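Local coordinates for protein beta-fructofuranosidase, insoluble isoenzyme CWINV1 (Arabidopsis thaliana, PDB 2OXB) that hydrolyses sucrose, 1-kestose and, less readily, neokestose and levan, releasing terminal non-reducing beta-D-fructofuranoside units, as a secreted cell-wall invertase, at residues A[29-35]-A[47-53]. The protein carries 1 engineered substitution. Coordinates in Å, arbitrary orientation, origin at the centre of the assembly. Residues are numbered along the deposited sequence.
Sequences IYHLFYQ and VWAHSTS. With FRU (beta-D-fructofuranose), chain B.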
loop_
_atom_site.group_PDB
_atom_site.type_symbol
_atom_site.label_atom_id
_atom_site.label_comp_id
_atom_site.label_asym_id
_atom_site.label_seq_id
_atom_site.Cartn_x
_atom_site.Cartn_y
_atom_site.Cartn_z
ATOM N N ILE A 29 -0.841 21.858 5.612
ATOM C CA ILE A 29 -0.786 20.827 6.644
ATOM C C ILE A 29 -1.506 19.541 6.221
ATOM O O ILE A 29 -2.700 19.546 5.921
ATOM C CB ILE A 29 -1.386 21.356 7.972
ATOM C CG1 ILE A 29 -0.497 22.480 8.520
ATOM C CG2 ILE A 29 -1.526 20.221 8.977
ATOM C CD1 ILE A 29 -1.083 23.226 9.699
ATOM N N TYR A 30 -0.765 18.442 6.195
ATOM C CA TYR A 30 -1.322 17.158 5.821
ATOM C C TYR A 30 -2.163 16.627 6.972
ATOM O O TYR A 30 -2.038 17.067 8.123
ATOM C CB TYR A 30 -0.198 16.168 5.481
ATOM C CG TYR A 30 0.673 16.616 4.322
ATOM C CD1 TYR A 30 0.176 16.618 3.015
ATOM C CD2 TYR A 30 1.963 17.104 4.539
ATOM C CE1 TYR A 30 0.936 17.102 1.954
ATOM C CE2 TYR A 30 2.734 17.594 3.490
ATOM C CZ TYR A 30 2.216 17.596 2.196
ATOM O OH TYR A 30 2.948 18.122 1.146
ATOM N N HIS A 31 -3.031 15.678 6.652
ATOM C CA HIS A 31 -3.898 15.080 7.652
ATOM C C HIS A 31 -3.980 13.568 7.435
ATOM O O HIS A 31 -3.869 13.081 6.310
ATOM C CB HIS A 31 -5.301 15.703 7.564
ATOM C CG HIS A 31 -5.376 17.124 8.044
ATOM N ND1 HIS A 31 -5.186 17.477 9.364
ATOM C CD2 HIS A 31 -5.672 18.274 7.389
ATOM C CE1 HIS A 31 -5.367 18.778 9.505
ATOM N NE2 HIS A 31 -5.664 19.286 8.322
ATOM N N LEU A 32 -4.136 12.839 8.530
ATOM C CA LEU A 32 -4.287 11.392 8.498
ATOM C C LEU A 32 -5.216 11.005 9.625
ATOM O O LEU A 32 -5.008 11.367 10.791
ATOM C CB LEU A 32 -2.967 10.636 8.707
ATOM C CG LEU A 32 -3.155 9.107 8.911
ATOM C CD1 LEU A 32 -3.493 8.440 7.602
ATOM C CD2 LEU A 32 -1.890 8.467 9.463
ATOM N N PHE A 33 -6.261 10.285 9.261
ATOM C CA PHE A 33 -7.201 9.795 10.240
ATOM C C PHE A 33 -7.001 8.299 10.071
ATOM O O PHE A 33 -6.060 7.887 9.392
ATOM C CB PHE A 33 -8.629 10.223 9.879
ATOM C CG PHE A 33 -8.807 11.717 9.735
ATOM C CD1 PHE A 33 -8.956 12.531 10.846
ATOM C CD2 PHE A 33 -8.834 12.311 8.477
ATOM C CE1 PHE A 33 -9.130 13.909 10.700
ATOM C CE2 PHE A 33 -9.006 13.690 8.333
ATOM C CZ PHE A 33 -9.155 14.482 9.445
ATOM N N TYR A 34 -7.854 7.493 10.690
ATOM C CA TYR A 34 -7.749 6.047 10.575
ATOM C C TYR A 34 -8.612 5.309 11.574
ATOM O O TYR A 34 -9.080 5.874 12.564
ATOM C CB TYR A 34 -6.297 5.575 10.726
ATOM C CG TYR A 34 -5.624 6.004 12.003
ATOM C CD1 TYR A 34 -5.086 7.282 12.148
ATOM C CD2 TYR A 34 -5.501 5.122 13.063
ATOM C CE1 TYR A 34 -4.436 7.659 13.322
ATOM C CE2 TYR A 34 -4.856 5.489 14.236
ATOM C CZ TYR A 34 -4.329 6.747 14.362
ATOM O OH TYR A 34 -3.709 7.065 15.544
ATOM N N GLN A 35 -8.821 4.033 11.283
ATOM C CA GLN A 35 -9.611 3.166 12.127
ATOM C C GLN A 35 -8.738 2.795 13.337
ATOM O O GLN A 35 -7.683 2.168 13.182
ATOM C CB GLN A 35 -10.013 1.925 11.323
ATOM C CG GLN A 35 -10.747 2.227 10.020
ATOM C CD GLN A 35 -12.250 2.336 10.183
ATOM O OE1 GLN A 35 -12.944 1.336 10.317
ATOM N NE2 GLN A 35 -12.759 3.556 10.179
ATOM N N VAL A 47 -12.794 4.128 15.771
ATOM C CA VAL A 47 -13.007 5.573 15.703
ATOM C C VAL A 47 -11.997 6.173 14.728
ATOM O O VAL A 47 -11.030 5.515 14.339
ATOM C CB VAL A 47 -12.772 6.246 17.079
ATOM C CG1 VAL A 47 -13.164 7.717 17.017
ATOM C CG2 VAL A 47 -13.552 5.518 18.165
ATOM N N TRP A 48 -12.214 7.426 14.345
ATOM C CA TRP A 48 -11.299 8.114 13.444
ATOM C C TRP A 48 -10.230 8.888 14.213
ATOM O O TRP A 48 -10.357 10.094 14.410
ATOM C CB TRP A 48 -12.079 9.061 12.520
ATOM C CG TRP A 48 -12.734 8.360 11.348
ATOM C CD1 TRP A 48 -13.484 7.211 11.388
ATOM C CD2 TRP A 48 -12.683 8.751 9.969
ATOM N NE1 TRP A 48 -13.897 6.862 10.119
ATOM C CE2 TRP A 48 -13.421 7.790 9.230
ATOM C CE3 TRP A 48 -12.088 9.817 9.284
ATOM C CZ2 TRP A 48 -13.575 7.871 7.838
ATOM C CZ3 TRP A 48 -12.245 9.892 7.897
ATOM C CH2 TRP A 48 -12.980 8.928 7.195
ATOM N N ALA A 49 -9.188 8.182 14.659
ATOM C CA ALA A 49 -8.090 8.816 15.378
ATOM C C ALA A 49 -7.451 9.788 14.406
ATOM O O ALA A 49 -7.468 9.562 13.191
ATOM C CB ALA A 49 -7.083 7.792 15.825
ATOM N N HIS A 50 -6.884 10.867 14.944
ATOM C CA HIS A 50 -6.269 11.910 14.125
ATOM C C HIS A 50 -4.796 12.146 14.416
ATOM O O HIS A 50 -4.299 11.803 15.484
ATOM C CB HIS A 50 -7.031 13.224 14.316
ATOM C CG HIS A 50 -6.809 14.225 13.229
ATOM N ND1 HIS A 50 -6.224 13.899 12.022
ATOM C CD2 HIS A 50 -7.155 15.530 13.136
ATOM C CE1 HIS A 50 -6.225 14.960 11.234
ATOM N NE2 HIS A 50 -6.785 15.963 11.887
ATOM N N SER A 51 -4.115 12.734 13.439
ATOM C CA SER A 51 -2.698 13.077 13.514
ATOM C C SER A 51 -2.460 14.026 12.332
ATOM O O SER A 51 -3.250 14.039 11.390
ATOM C CB SER A 51 -1.825 11.822 13.379
ATOM O OG SER A 51 -2.013 10.936 14.478
ATOM N N THR A 52 -1.396 14.828 12.388
ATOM C CA THR A 52 -1.055 15.784 11.319
ATOM C C THR A 52 0.445 15.732 10.977
ATOM O O THR A 52 1.233 15.130 11.710
ATOM C CB THR A 52 -1.396 17.236 11.734
ATOM O OG1 THR A 52 -0.766 17.541 12.984
ATOM C CG2 THR A 52 -2.902 17.417 11.883
ATOM N N SER A 53 0.845 16.361 9.874
ATOM C CA SER A 53 2.260 16.362 9.500
ATOM C C SER A 53 2.638 17.473 8.526
ATOM O O SER A 53 1.771 18.122 7.924
ATOM C CB SER A 53 2.642 15.013 8.895
ATOM O OG SER A 53 4.032 14.937 8.682
HETATM C C1 FRU B . -11.092 -3.126 5.687
HETATM C C2 FRU B . -12.447 -3.003 6.395
HETATM C C3 FRU B . -13.356 -1.981 5.686
HETATM C C4 FRU B . -14.171 -1.394 6.803
HETATM C C5 FRU B . -13.186 -1.473 7.969
HETATM C C6 FRU B . -13.816 -1.911 9.277
HETATM O O1 FRU B . -11.232 -3.675 4.389
HETATM O O2 FRU B . -13.224 -4.232 6.642
HETATM O O3 FRU B . -14.204 -2.560 4.699
HETATM O O4 FRU B . -14.555 -0.042 6.532
HETATM O O5 FRU B . -12.189 -2.432 7.646
HETATM O O6 FRU B . -14.636 -0.857 9.748
#
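An antiparallel β-hairpin pairing joins 29-35 to 47-53, the two central strands of a blade in the five-bladed β-propeller of glycoside hydrolase family 32. It illustrates how a blade combines a buried, sheet-based framework with a substrate-binding end. The strands run at 151° to each other, flanked by strand 15-26 beside 29-35 and strand 60-66 beside 47-53. Main-chain bonding is most regular at one end: Tyr30 N donates to Ser53 O (3.1 Å) and Leu32 N to Ser51 O (3.2 Å), while the return bonds from Ser53 N to Tyr30 O (3.4 Å) and Ser51 N to Leu32 O (3.1 Å) are weak. Leu32 O also accepts a straighter hydrogen bond from His50 ND1 (3.1 Å), so a side chain joins the main-chain ladder at this carbonyl. The same imidazole forms an offset stack with the Phe33 ring, centroids 4.0 Å apart and planes at 21°. His31 and Trp48 extend this aromatic cluster on one face of the sheet, and Trp121 meets Phe33 nearly perpendicularly. Tyr34 makes a separate CH-π contact: Ala49 CB lies over its ring, 3.7 Å from the centroid. Toward the sugar the ladder loosens, with Ala49 N bonded weakly to Tyr34 O (3.1 Å) and Trp48 CA-H directed at the same oxygen. Here Gln35, a substrate-binding residue, sits beside the active-site Asp19. Its NE2 is held by Cys77 O and Asn21 OD1, and its OE1 accepts a hydrogen bond from O6 of the bound fructose at 2.8 Å.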